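Local coordinates for p800 reaction center core protein (Heliobacterium modesticaldum, PDB 5V8K) that forms the core of a homodimeric photosynthetic reaction centre, holding the bacteriochlorophylls that gather light and separate charge, and binds a [4Fe-4S] cluster, at residues Gly114-His122 / Ile181-Asn189; Phe121-Gly132 / His169-Gly180. All blocks are in the same frame, centred on the assembly; numbering follows the deposited sequence.

Contact 1. Residues Gly114-His122 / Ile181-Asn189; sequences GKALVAQFH and IFHYFAGFN. With GBF (Bacteriochlorophyll g), chain R.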
loop_
_atom_site.group_PDB
_atom_site.type_symbol
_atom_site.label_atom_id
_atom_site.label_comp_id
_atom_site.label_asym_id
_atom_site.label_seq_id
_atom_site.Cartn_x
_atom_site.Cartn_y
_atom_site.Cartn_z
ATOM N N GLY A 114 20.473 25.437 33.563
ATOM C CA GLY A 114 19.631 25.934 34.644
ATOM C C GLY A 114 19.451 27.442 34.607
ATOM O O GLY A 114 18.342 27.946 34.813
ATOM N N LYS A 115 20.531 28.184 34.342
ATOM C CA LYS A 115 20.415 29.639 34.207
ATOM C C LYS A 115 19.524 30.015 33.033
ATOM O O LYS A 115 18.656 30.889 33.148
ATOM C CB LYS A 115 21.790 30.282 34.011
ATOM C CG LYS A 115 22.666 30.398 35.244
ATOM C CD LYS A 115 21.877 30.877 36.457
ATOM C CE LYS A 115 22.788 31.285 37.601
ATOM N NZ LYS A 115 22.034 31.196 38.875
ATOM N N ALA A 116 19.782 29.417 31.871
ATOM C CA ALA A 116 18.931 29.656 30.714
ATOM C C ALA A 116 17.468 29.394 31.046
ATOM O O ALA A 116 16.578 30.081 30.543
ATOM C CB ALA A 116 19.367 28.770 29.549
ATOM N N LEU A 117 17.191 28.410 31.898
ATOM C CA LEU A 117 15.790 28.118 32.178
ATOM C C LEU A 117 15.181 29.199 33.061
ATOM O O LEU A 117 14.013 29.570 32.872
ATOM C CB LEU A 117 15.639 26.735 32.804
ATOM C CG LEU A 117 14.192 26.322 33.084
ATOM C CD1 LEU A 117 13.308 26.439 31.844
ATOM C CD2 LEU A 117 14.151 24.922 33.589
ATOM N N VAL A 118 15.963 29.724 34.016
ATOM C CA VAL A 118 15.538 30.893 34.792
ATOM C C VAL A 118 15.165 32.029 33.853
ATOM O O VAL A 118 14.098 32.644 33.981
ATOM C CB VAL A 118 16.640 31.332 35.779
ATOM C CG1 VAL A 118 16.222 32.581 36.527
ATOM C CG2 VAL A 118 16.913 30.268 36.797
ATOM N N ALA A 119 16.043 32.316 32.886
ATOM C CA ALA A 119 15.804 33.409 31.949
ATOM C C ALA A 119 14.556 33.155 31.124
ATOM O O ALA A 119 13.798 34.085 30.826
ATOM C CB ALA A 119 17.016 33.593 31.031
ATOM N N GLN A 120 14.330 31.906 30.731
ATOM C CA GLN A 120 13.125 31.585 29.964
ATOM C C GLN A 120 11.858 31.799 30.786
ATOM O O GLN A 120 10.856 32.284 30.260
ATOM C CB GLN A 120 13.215 30.150 29.439
ATOM C CG GLN A 120 14.234 30.007 28.330
ATOM C CD GLN A 120 13.778 30.690 27.044
ATOM O OE1 GLN A 120 13.878 31.924 26.892
ATOM N NE2 GLN A 120 13.283 29.879 26.098
ATOM N N PHE A 121 11.878 31.442 32.072
ATOM C CA PHE A 121 10.743 31.735 32.943
ATOM C C PHE A 121 10.357 33.215 32.912
ATOM O O PHE A 121 9.164 33.548 32.900
ATOM C CB PHE A 121 11.062 31.333 34.395
ATOM C CG PHE A 121 11.097 29.842 34.646
ATOM C CD1 PHE A 121 10.420 28.966 33.818
ATOM C CD2 PHE A 121 11.789 29.327 35.737
ATOM C CE1 PHE A 121 10.443 27.575 34.058
ATOM C CE2 PHE A 121 11.826 27.951 35.978
ATOM C CZ PHE A 121 11.151 27.074 35.133
ATOM N N HIS A 122 11.343 34.118 32.944
ATOM C CA HIS A 122 11.023 35.542 33.021
ATOM C C HIS A 122 10.777 36.166 31.654
ATOM O O HIS A 122 10.030 37.144 31.562
ATOM C CB HIS A 122 12.126 36.318 33.772
ATOM C CG HIS A 122 11.940 36.339 35.260
ATOM N ND1 HIS A 122 12.538 37.275 36.072
ATOM C CD2 HIS A 122 11.221 35.543 36.082
ATOM C CE1 HIS A 122 12.210 37.051 37.330
ATOM N NE2 HIS A 122 11.405 36.006 37.364
ATOM N N ILE A 181 12.204 33.891 39.945
ATOM C CA ILE A 181 12.981 34.391 41.074
ATOM C C ILE A 181 13.334 33.252 42.015
ATOM O O ILE A 181 14.482 33.130 42.471
ATOM C CB ILE A 181 12.220 35.507 41.803
ATOM C CG1 ILE A 181 12.240 36.759 40.942
ATOM C CG2 ILE A 181 12.856 35.798 43.169
ATOM C CD1 ILE A 181 11.324 37.803 41.409
ATOM N N PHE A 182 12.349 32.412 42.338
ATOM C CA PHE A 182 12.604 31.317 43.261
ATOM C C PHE A 182 13.744 30.443 42.762
ATOM O O PHE A 182 14.684 30.144 43.507
ATOM C CB PHE A 182 11.349 30.477 43.462
ATOM C CG PHE A 182 11.621 29.179 44.168
ATOM C CD1 PHE A 182 11.636 29.109 45.557
ATOM C CD2 PHE A 182 11.908 28.043 43.443
ATOM C CE1 PHE A 182 11.907 27.933 46.193
ATOM C CE2 PHE A 182 12.174 26.850 44.074
ATOM C CZ PHE A 182 12.179 26.789 45.448
ATOM N N HIS A 183 13.682 30.022 41.499
ATOM C CA HIS A 183 14.740 29.177 40.960
ATOM C C HIS A 183 16.036 29.923 40.696
ATOM O O HIS A 183 17.089 29.285 40.597
ATOM C CB HIS A 183 14.305 28.531 39.664
ATOM C CG HIS A 183 13.552 27.262 39.873
ATOM N ND1 HIS A 183 14.086 26.181 40.539
ATOM C CD2 HIS A 183 12.299 26.908 39.518
ATOM C CE1 HIS A 183 13.193 25.212 40.585
ATOM N NE2 HIS A 183 12.103 25.627 39.969
ATOM N N TYR A 184 15.985 31.237 40.501
ATOM C CA TYR A 184 17.234 31.974 40.405
ATOM C C TYR A 184 18.083 31.726 41.641
ATOM O O TYR A 184 19.307 31.570 41.549
ATOM C CB TYR A 184 16.952 33.459 40.218
ATOM C CG TYR A 184 18.184 34.315 40.246
ATOM C CD1 TYR A 184 19.123 34.247 39.231
ATOM C CD2 TYR A 184 18.403 35.197 41.284
ATOM C CE1 TYR A 184 20.255 35.027 39.250
ATOM C CE2 TYR A 184 19.524 35.995 41.315
ATOM C CZ TYR A 184 20.450 35.911 40.295
ATOM O OH TYR A 184 21.577 36.712 40.347
ATOM N N PHE A 185 17.442 31.653 42.802
ATOM C CA PHE A 185 18.142 31.525 44.070
ATOM C C PHE A 185 18.384 30.069 44.465
ATOM O O PHE A 185 19.436 29.748 45.027
ATOM C CB PHE A 185 17.343 32.241 45.158
ATOM C CG PHE A 185 17.404 33.734 45.061
ATOM C CD1 PHE A 185 18.598 34.409 45.282
ATOM C CD2 PHE A 185 16.266 34.469 44.753
ATOM C CE1 PHE A 185 18.654 35.787 45.190
ATOM C CE2 PHE A 185 16.314 35.839 44.662
ATOM C CZ PHE A 185 17.507 36.505 44.877
ATOM N N ALA A 186 17.440 29.177 44.159
ATOM C CA ALA A 186 17.487 27.798 44.625
ATOM C C ALA A 186 18.063 26.832 43.602
ATOM O O ALA A 186 18.539 25.764 43.988
ATOM C CB ALA A 186 16.082 27.332 45.026
ATOM N N GLY A 187 18.046 27.171 42.332
ATOM C CA GLY A 187 18.633 26.295 41.351
ATOM C C GLY A 187 17.740 25.095 41.071
ATOM O O GLY A 187 16.573 25.038 41.462
ATOM N N PHE A 188 18.328 24.123 40.366
ATOM C CA PHE A 188 17.677 22.864 40.016
ATOM C C PHE A 188 18.513 21.684 40.496
ATOM O O PHE A 188 18.466 20.601 39.910
ATOM C CB PHE A 188 17.442 22.766 38.505
ATOM C CG PHE A 188 16.673 23.929 37.934
ATOM C CD1 PHE A 188 15.289 23.912 37.902
ATOM C CD2 PHE A 188 17.335 25.050 37.452
ATOM C CE1 PHE A 188 14.589 24.991 37.400
ATOM C CE2 PHE A 188 16.637 26.123 36.943
ATOM C CZ PHE A 188 15.273 26.099 36.919
ATOM N N ASN A 189 19.278 21.893 41.568
ATOM C CA ASN A 189 20.276 20.939 42.034
ATOM C C ASN A 189 19.675 19.726 42.733
ATOM O O ASN A 189 20.422 18.811 43.089
ATOM C CB ASN A 189 21.242 21.652 42.987
ATOM C CG ASN A 189 22.447 20.807 43.353
ATOM O OD1 ASN A 189 22.859 19.937 42.588
ATOM N ND2 ASN A 189 23.022 21.067 44.528
HETATM MG MG GBF R . 10.211 23.939 39.965
HETATM C CHA GBF R . 11.186 22.687 43.075
HETATM C CHB GBF R . 12.020 21.608 38.482
HETATM C CHC GBF R . 8.990 25.270 37.021
HETATM C CHD GBF R . 8.222 26.315 41.776
HETATM N NA GBF R . 11.313 22.450 40.621
HETATM C C1A GBF R . 11.716 22.039 41.828
HETATM C C2A GBF R . 12.064 20.579 41.884
HETATM C C3A GBF R . 12.731 20.517 40.507
HETATM C C4A GBF R . 11.976 21.607 39.822
HETATM C CMA GBF R . 14.218 20.837 40.487
HETATM C CAA GBF R . 10.827 19.685 42.012
HETATM C CBA GBF R . 11.183 18.215 42.136
HETATM C CGA GBF R . 9.954 17.343 42.006
HETATM O O1A GBF R . 8.842 17.826 41.893
HETATM O O2A GBF R . 10.093 15.899 41.913
HETATM N NB GBF R . 10.437 23.431 38.004
HETATM C C1B GBF R . 11.277 22.496 37.551
HETATM C C2B GBF R . 11.240 22.493 36.160
HETATM C C3B GBF R . 10.382 23.517 35.768
HETATM C C4B GBF R . 9.926 24.104 36.966
HETATM C CMB GBF R . 12.011 21.538 35.286
HETATM C CAB GBF R . 10.013 23.945 34.382
HETATM C CBB GBF R . 10.369 23.432 33.216
HETATM N NC GBF R . 8.897 25.445 39.529
HETATM C C1C GBF R . 8.531 25.855 38.308
HETATM C C2C GBF R . 7.628 26.997 38.013
HETATM C C3C GBF R . 7.483 27.165 39.475
HETATM C C4C GBF R . 8.200 26.294 40.296
HETATM C CMC GBF R . 8.400 28.118 37.311
HETATM C CAC GBF R . 6.635 28.230 40.077
HETATM C CBC GBF R . 5.814 29.200 39.264
HETATM N ND GBF R . 9.736 24.466 41.847
HETATM C C1D GBF R . 9.028 25.346 42.536
HETATM C C2D GBF R . 9.044 25.361 44.176
HETATM C C3D GBF R . 9.917 24.280 44.158
HETATM C C4D GBF R . 10.317 23.762 42.896
HETATM C CMD GBF R . 8.421 26.148 45.300
HETATM C CAD GBF R . 10.580 23.451 45.197
HETATM O OBD GBF R . 10.635 23.461 46.474
HETATM C CBD GBF R . 11.381 22.406 44.518
HETATM C CGD GBF R . 12.842 22.489 44.838
HETATM O O1D GBF R . 13.349 21.670 45.580
HETATM O O2D GBF R . 13.687 23.526 44.262
HETATM C CED GBF R . 15.068 23.239 43.994
#

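Contact 2. Residues Phe121-Gly132 / His169-Gly180; sequences FHFFALIATLWG and HVAFGAVFFLGG. With GBF (Bacteriochlorophyll g), chain Q.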
loop_
_atom_site.group_PDB
_atom_site.type_symbol
_atom_site.label_atom_id
_atom_site.label_comp_id
_atom_site.label_asym_id
_atom_site.label_seq_id
_atom_site.Cartn_x
_atom_site.Cartn_y
_atom_site.Cartn_z
ATOM N N PHE A 121 11.878 31.442 32.072
ATOM C CA PHE A 121 10.743 31.735 32.943
ATOM C C PHE A 121 10.357 33.215 32.912
ATOM O O PHE A 121 9.164 33.548 32.900
ATOM C CB PHE A 121 11.062 31.333 34.395
ATOM C CG PHE A 121 11.097 29.842 34.646
ATOM C CD1 PHE A 121 10.420 28.966 33.818
ATOM C CD2 PHE A 121 11.789 29.327 35.737
ATOM C CE1 PHE A 121 10.443 27.575 34.058
ATOM C CE2 PHE A 121 11.826 27.951 35.978
ATOM C CZ PHE A 121 11.151 27.074 35.133
ATOM N N HIS A 122 11.343 34.118 32.944
ATOM C CA HIS A 122 11.023 35.542 33.021
ATOM C C HIS A 122 10.777 36.166 31.654
ATOM O O HIS A 122 10.030 37.144 31.562
ATOM C CB HIS A 122 12.126 36.318 33.772
ATOM C CG HIS A 122 11.940 36.339 35.260
ATOM N ND1 HIS A 122 12.538 37.275 36.072
ATOM C CD2 HIS A 122 11.221 35.543 36.082
ATOM C CE1 HIS A 122 12.210 37.051 37.330
ATOM N NE2 HIS A 122 11.405 36.006 37.364
ATOM N N PHE A 123 11.348 35.612 30.586
ATOM C CA PHE A 123 10.909 35.993 29.251
ATOM C C PHE A 123 9.449 35.588 29.019
ATOM O O PHE A 123 8.643 36.383 28.518
ATOM C CB PHE A 123 11.808 35.358 28.191
ATOM C CG PHE A 123 11.440 35.754 26.783
ATOM C CD1 PHE A 123 11.578 37.071 26.359
ATOM C CD2 PHE A 123 10.959 34.824 25.890
ATOM C CE1 PHE A 123 11.236 37.447 25.066
ATOM C CE2 PHE A 123 10.611 35.203 24.583
ATOM C CZ PHE A 123 10.757 36.508 24.184
ATOM N N PHE A 124 9.087 34.344 29.364
ATOM C CA PHE A 124 7.684 33.947 29.263
ATOM C C PHE A 124 6.801 34.819 30.149
ATOM O O PHE A 124 5.673 35.146 29.777
ATOM C CB PHE A 124 7.503 32.476 29.640
ATOM C CG PHE A 124 7.788 31.517 28.527
ATOM C CD1 PHE A 124 9.007 31.540 27.863
ATOM C CD2 PHE A 124 6.856 30.564 28.164
ATOM C CE1 PHE A 124 9.287 30.631 26.845
ATOM C CE2 PHE A 124 7.139 29.648 27.144
ATOM C CZ PHE A 124 8.361 29.697 26.485
ATOM N N ALA A 125 7.281 35.179 31.340
ATOM C CA ALA A 125 6.504 36.074 32.188
ATOM C C ALA A 125 6.259 37.400 31.486
ATOM O O ALA A 125 5.143 37.929 31.512
ATOM C CB ALA A 125 7.224 36.307 33.517
ATOM N N LEU A 126 7.282 37.935 30.822
ATOM C CA LEU A 126 7.110 39.185 30.098
ATOM C C LEU A 126 6.048 39.034 29.021
ATOM O O LEU A 126 5.094 39.814 28.967
ATOM C CB LEU A 126 8.439 39.633 29.493
ATOM C CG LEU A 126 8.385 40.883 28.622
ATOM C CD1 LEU A 126 8.136 42.102 29.491
ATOM C CD2 LEU A 126 9.662 41.003 27.828
ATOM N N ILE A 127 6.184 38.014 28.166
ATOM C CA ILE A 127 5.227 37.823 27.077
ATOM C C ILE A 127 3.810 37.688 27.621
ATOM O O ILE A 127 2.868 38.293 27.098
ATOM C CB ILE A 127 5.607 36.609 26.210
ATOM C CG1 ILE A 127 6.616 36.991 25.137
ATOM C CG2 ILE A 127 4.410 36.105 25.443
ATOM C CD1 ILE A 127 7.883 37.554 25.631
ATOM N N ALA A 128 3.623 36.872 28.660
ATOM C CA ALA A 128 2.263 36.668 29.151
ATOM C C ALA A 128 1.662 37.972 29.660
ATOM O O ALA A 128 0.490 38.266 29.394
ATOM C CB ALA A 128 2.240 35.612 30.245
ATOM N N THR A 129 2.454 38.765 30.397
ATOM C CA THR A 129 1.959 40.019 30.971
ATOM C C THR A 129 1.644 41.032 29.880
ATOM O O THR A 129 0.567 41.634 29.871
ATOM C CB THR A 129 2.993 40.586 31.953
ATOM O OG1 THR A 129 3.250 39.618 32.979
ATOM C CG2 THR A 129 2.504 41.888 32.594
ATOM N N LEU A 130 2.567 41.217 28.939
ATOM C CA LEU A 130 2.350 42.197 27.884
ATOM C C LEU A 130 1.147 41.830 27.025
ATOM O O LEU A 130 0.408 42.712 26.565
ATOM C CB LEU A 130 3.608 42.337 27.022
ATOM C CG LEU A 130 4.869 42.935 27.648
ATOM C CD1 LEU A 130 5.919 43.104 26.568
ATOM C CD2 LEU A 130 4.546 44.282 28.338
ATOM N N TRP A 131 0.916 40.538 26.799
ATOM C CA TRP A 131 -0.231 40.185 25.966
ATOM C C TRP A 131 -1.541 40.418 26.708
ATOM O O TRP A 131 -2.514 40.891 26.113
ATOM C CB TRP A 131 -0.155 38.747 25.486
ATOM C CG TRP A 131 -1.341 38.449 24.587
ATOM C CD1 TRP A 131 -2.380 37.602 24.832
ATOM C CD2 TRP A 131 -1.619 39.071 23.322
ATOM N NE1 TRP A 131 -3.274 37.645 23.779
ATOM C CE2 TRP A 131 -2.821 38.539 22.846
ATOM C CE3 TRP A 131 -0.954 40.028 22.547
ATOM C CZ2 TRP A 131 -3.379 38.934 21.622
ATOM C CZ3 TRP A 131 -1.499 40.401 21.332
ATOM C CH2 TRP A 131 -2.696 39.872 20.891
ATOM N N GLY A 132 -1.592 40.058 27.997
ATOM C CA GLY A 132 -2.719 40.458 28.822
ATOM C C GLY A 132 -2.986 41.959 28.771
ATOM O O GLY A 132 -4.141 42.391 28.727
ATOM N N HIS A 169 -3.807 35.859 31.668
ATOM C CA HIS A 169 -2.462 36.041 31.128
ATOM C C HIS A 169 -1.565 36.768 32.115
ATOM O O HIS A 169 -0.435 36.333 32.378
ATOM C CB HIS A 169 -2.526 36.788 29.809
ATOM C CG HIS A 169 -3.104 35.970 28.708
ATOM N ND1 HIS A 169 -4.454 35.713 28.608
ATOM C CD2 HIS A 169 -2.516 35.291 27.701
ATOM C CE1 HIS A 169 -4.675 34.952 27.556
ATOM N NE2 HIS A 169 -3.515 34.676 26.995
ATOM N N VAL A 170 -2.060 37.862 32.682
ATOM C CA VAL A 170 -1.298 38.615 33.670
ATOM C C VAL A 170 -0.947 37.726 34.852
ATOM O O VAL A 170 0.156 37.814 35.410
ATOM C CB VAL A 170 -2.097 39.858 34.106
ATOM C CG1 VAL A 170 -1.320 40.681 35.129
ATOM C CG2 VAL A 170 -2.442 40.713 32.905
ATOM N N ALA A 171 -1.870 36.840 35.245
ATOM C CA ALA A 171 -1.590 35.965 36.378
ATOM C C ALA A 171 -0.469 35.007 36.028
ATOM O O ALA A 171 0.445 34.792 36.826
ATOM C CB ALA A 171 -2.852 35.217 36.804
ATOM N N PHE A 172 -0.487 34.466 34.814
ATOM C CA PHE A 172 0.617 33.625 34.381
ATOM C C PHE A 172 1.919 34.406 34.370
ATOM O O PHE A 172 2.974 33.855 34.682
ATOM C CB PHE A 172 0.332 33.020 32.994
ATOM C CG PHE A 172 -0.252 31.631 33.049
ATOM C CD1 PHE A 172 0.567 30.517 33.233
ATOM C CD2 PHE A 172 -1.622 31.439 32.919
ATOM C CE1 PHE A 172 0.038 29.254 33.297
ATOM C CE2 PHE A 172 -2.161 30.182 32.972
ATOM C CZ PHE A 172 -1.328 29.072 33.166
ATOM N N GLY A 173 1.867 35.691 34.045
ATOM C CA GLY A 173 3.062 36.508 34.147
ATOM C C GLY A 173 3.595 36.543 35.562
ATOM O O GLY A 173 4.774 36.288 35.803
ATOM N N ALA A 174 2.721 36.845 36.520
ATOM C CA ALA A 174 3.117 36.864 37.925
ATOM C C ALA A 174 3.665 35.511 38.377
ATOM O O ALA A 174 4.701 35.445 39.050
ATOM C CB ALA A 174 1.920 37.269 38.792
ATOM N N VAL A 175 2.986 34.421 38.025
ATOM C CA VAL A 175 3.412 33.104 38.501
ATOM C C VAL A 175 4.816 32.777 37.999
ATOM O O VAL A 175 5.688 32.373 38.778
ATOM C CB VAL A 175 2.383 32.031 38.093
ATOM C CG1 VAL A 175 2.959 30.610 38.222
ATOM C CG2 VAL A 175 1.142 32.181 38.970
ATOM N N PHE A 176 5.059 32.946 36.691
ATOM C CA PHE A 176 6.391 32.679 36.151
ATOM C C PHE A 176 7.426 33.696 36.621
ATOM O O PHE A 176 8.626 33.397 36.618
ATOM C CB PHE A 176 6.355 32.661 34.631
ATOM C CG PHE A 176 5.942 31.344 34.054
ATOM C CD1 PHE A 176 6.776 30.237 34.150
ATOM C CD2 PHE A 176 4.724 31.203 33.424
ATOM C CE1 PHE A 176 6.396 29.001 33.620
ATOM C CE2 PHE A 176 4.333 29.963 32.876
ATOM C CZ PHE A 176 5.169 28.879 32.969
ATOM N N PHE A 177 6.998 34.904 36.998
ATOM C CA PHE A 177 7.929 35.847 37.607
ATOM C C PHE A 177 8.397 35.340 38.971
ATOM O O PHE A 177 9.601 35.287 39.248
ATOM C CB PHE A 177 7.273 37.232 37.721
ATOM C CG PHE A 177 8.094 38.242 38.489
ATOM C CD1 PHE A 177 9.212 38.815 37.920
ATOM C CD2 PHE A 177 7.729 38.628 39.767
ATOM C CE1 PHE A 177 9.955 39.755 38.605
ATOM C CE2 PHE A 177 8.474 39.570 40.459
ATOM C CZ PHE A 177 9.585 40.136 39.874
ATOM N N LEU A 178 7.458 34.958 39.840
ATOM C CA LEU A 178 7.842 34.410 41.138
ATOM C C LEU A 178 8.619 33.108 40.984
ATOM O O LEU A 178 9.550 32.837 41.755
ATOM C CB LEU A 178 6.601 34.185 41.997
ATOM C CG LEU A 178 5.742 35.419 42.270
ATOM C CD1 LEU A 178 4.547 35.025 43.141
ATOM C CD2 LEU A 178 6.549 36.553 42.927
ATOM N N GLY A 179 8.226 32.267 40.028
ATOM C CA GLY A 179 8.908 30.995 39.862
ATOM C C GLY A 179 10.318 31.175 39.337
ATOM O O GLY A 179 11.230 30.442 39.716
ATOM N N GLY A 180 10.513 32.156 38.453
ATOM C CA GLY A 180 11.859 32.475 37.997
ATOM C C GLY A 180 12.745 33.015 39.108
ATOM O O GLY A 180 13.915 32.645 39.222
HETATM MG MG GBF Q . -2.901 32.832 25.490
HETATM C CHA GBF Q . -3.651 34.237 22.386
HETATM C CHB GBF Q . -5.972 31.669 25.677
HETATM C CHC GBF Q . -1.697 30.964 28.126
HETATM C CHD GBF Q . 0.383 34.216 25.089
HETATM N NA GBF Q . -4.451 32.893 24.270
HETATM C C1A GBF Q . -4.708 33.460 23.094
HETATM C C2A GBF Q . -5.913 32.941 22.375
HETATM C C3A GBF Q . -6.759 32.740 23.635
HETATM C C4A GBF Q . -5.664 32.416 24.594
HETATM C CMA GBF Q . -7.538 33.958 24.110
HETATM C CAA GBF Q . -5.530 31.659 21.633
HETATM C CBA GBF Q . -6.680 30.727 21.338
HETATM C CGA GBF Q . -6.897 29.746 22.467
HETATM O O1A GBF Q . -8.038 29.480 22.816
HETATM O O2A GBF Q . -5.799 29.370 23.346
HETATM N NB GBF Q . -3.739 31.413 26.675
HETATM C C1B GBF Q . -5.047 31.157 26.727
HETATM C C2B GBF Q . -5.302 30.371 27.855
HETATM C C3B GBF Q . -4.084 30.185 28.506
HETATM C C4B GBF Q . -3.138 30.877 27.749
HETATM C CMB GBF Q . -6.659 29.846 28.243
HETATM C CAB GBF Q . -3.785 29.424 29.740
HETATM C CBB GBF Q . -4.617 28.831 30.565
HETATM N NC GBF Q . -1.076 32.669 26.398
HETATM C C1C GBF Q . -0.752 31.863 27.418
HETATM C C2C GBF Q . 0.600 31.779 28.043
HETATM C C3C GBF Q . 1.063 32.742 27.044
HETATM C C4C GBF Q . 0.122 33.237 26.155
HETATM C CMC GBF Q . 0.543 32.357 29.464
HETATM C CAC GBF Q . 2.460 33.214 26.985
HETATM C CBC GBF Q . 3.529 32.695 27.916
HETATM N ND GBF Q . -1.811 33.935 24.202
HETATM C C1D GBF Q . -0.619 34.477 24.064
HETATM C C2D GBF Q . -0.224 35.361 22.774
HETATM C C3D GBF Q . -1.517 35.149 22.265
HETATM C C4D GBF Q . -2.411 34.363 23.025
HETATM C CMD GBF Q . 1.006 36.105 22.329
HETATM C CAD GBF Q . -2.285 35.574 21.066
HETATM O OBD GBF Q . -2.039 36.252 20.006
HETATM C CBD GBF Q . -3.613 34.910 21.078
HETATM C CGD GBF Q . -4.750 35.884 20.886
HETATM O O1D GBF Q . -5.358 36.429 21.792
HETATM O O2D GBF Q . -5.178 36.180 19.568
HETATM C CED GBF Q . -6.248 37.136 19.440
HETATM C C1 GBF Q . -5.994 28.297 24.283
HETATM C C2 GBF Q . -4.748 28.130 25.112
HETATM C C3 GBF Q . -4.168 26.955 25.354
HETATM C C4 GBF Q . -4.773 25.692 24.829
HETATM C C5 GBF Q . -2.891 26.901 26.166
HETATM C C6 GBF Q . -1.752 26.525 25.231
HETATM C C7 GBF Q . -0.443 26.483 25.987
HETATM C C8 GBF Q . 0.001 25.386 26.637
HETATM C C9 GBF Q . -0.797 24.114 26.648
HETATM C C10 GBF Q . 1.323 25.356 27.385
HETATM C C11 GBF Q . 2.166 26.624 27.229
HETATM C C12 GBF Q . 3.508 26.408 27.892
HETATM C C13 GBF Q . 4.179 27.379 28.518
HETATM C C14 GBF Q . 3.648 28.779 28.610
HETATM C C15 GBF Q . 5.507 27.075 29.144
#

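Contact 1. Residues Gly114-His122 / Ile181-Asn189
Phe188 sets its CG anti to its own carbonyl carbon (chi1 -55°) and thereby turns its ring from the loop after helix 162-186 onto helix 113-137. A similar torsion at Phe121 (chi1 -72°) brings that ring up against the bacteriochlorophyll of chain R. Phe188 meets Gly114 along its edge, CE2 lying 3.3 Å from Gly114 O. Glycine suits the place because a beta carbon there would press tightly on the ring. Leu117 crosses Phe188 at about a right angle, its CD2 3.7 Å from CZ. One turn on from Gly114, branched Val118 fills the seam with both methyls, CG1 on Tyr184 CB (3.9 Å) and CG2 beside the His183 carbonyl. Phe121 is clasped between Leu117 O on one face and the pigment methyl CMC over the centre of the other, while its CE2 reaches His183 CD2 at 3.7 Å. The imidazole of His183 is itself sandwiched, with Phe188 CE1 over one face and Phe182 CD2 over the other. Its ND1 donates to Gly187 O (2.9 Å), which lies near the ring plane; Gly187 has the positive phi that glycine tolerates as the helix ends. With ND1 thus engaged, NE2 binds the magnesium at 2.5 Å, and the carbonyl probably makes it a better electron donor, so the end of the helix and the pigment are joined through one imidazole.

Contact 2. Residues Phe121-Gly132 / His169-Gly180
His122 and Phe177 bind two neighbouring arms of an antiparallel transmembrane helical hairpin, whose segment axes close to 7.1 Å. His122 NE2 donates to Phe177 O (2.7 Å) in the carbonyl plane, on a lone pair, while Phe177 CD1 stands over a face of the imidazole; the two rings are nearly parallel but slid apart. His122 ND1 ligates the magnesium of another bacteriochlorophyll, so both nitrogens are used. Small residues permit the close approach: the CA atoms of Ala125 and Gly173 are 4.0 Å apart, and a beta carbon on Gly173 would collide with Thr129 OG1. That hydroxyl, anti to its own carbonyl carbon (chi1 -58°), folds back to Ala125 O at 2.9 Å. Thr129 N reaches the same oxygen from the opposite face. Phe176 covers the seam beside Ala125 and crosses the Phe121 side chain at about a right angle, with CD1 to CD1 3.9 Å. Trp131 has CG anti to the backbone N (chi1 -178°), which lays one indole face over the ring D and keto side of the chain Q bacteriochlorophyll, where NE1 makes a weak hydrogen bond to O1D (3.1 Å). The indole edge points at the face of His169, planes at 68°. A leucine in place of Trp131 would probably leave O1D without this donor and that imidazole face without its aromatic edge. His169 ND1 donates to Met165 O, and NE2 holds the pigment magnesium at 2.5 Å.

Overall arrangement
Helix 113-137 enters first with 114-122 and runs straight on into 121-132, so Phe121 and His122 serve both contacts. After it the chain passes the small antiparallel sheet of strands 140-141 and 147-148 and returns as helix 162-186. Its middle, 169-180, closes contact 2 over 36 intervening residues; 181-189, with the loop that follows the helix, then closes contact 1 over 58, so contact 2 nests inside contact 1. The two meet where Val118 CG1 lies 3.5 Å from Gly180 O. Together they zip one helical hairpin along much of its length, the segment axes opening to 9.2 Å in contact 1, with His183 and His169 each ligating a different bacteriochlorophyll and the shared His122 a third.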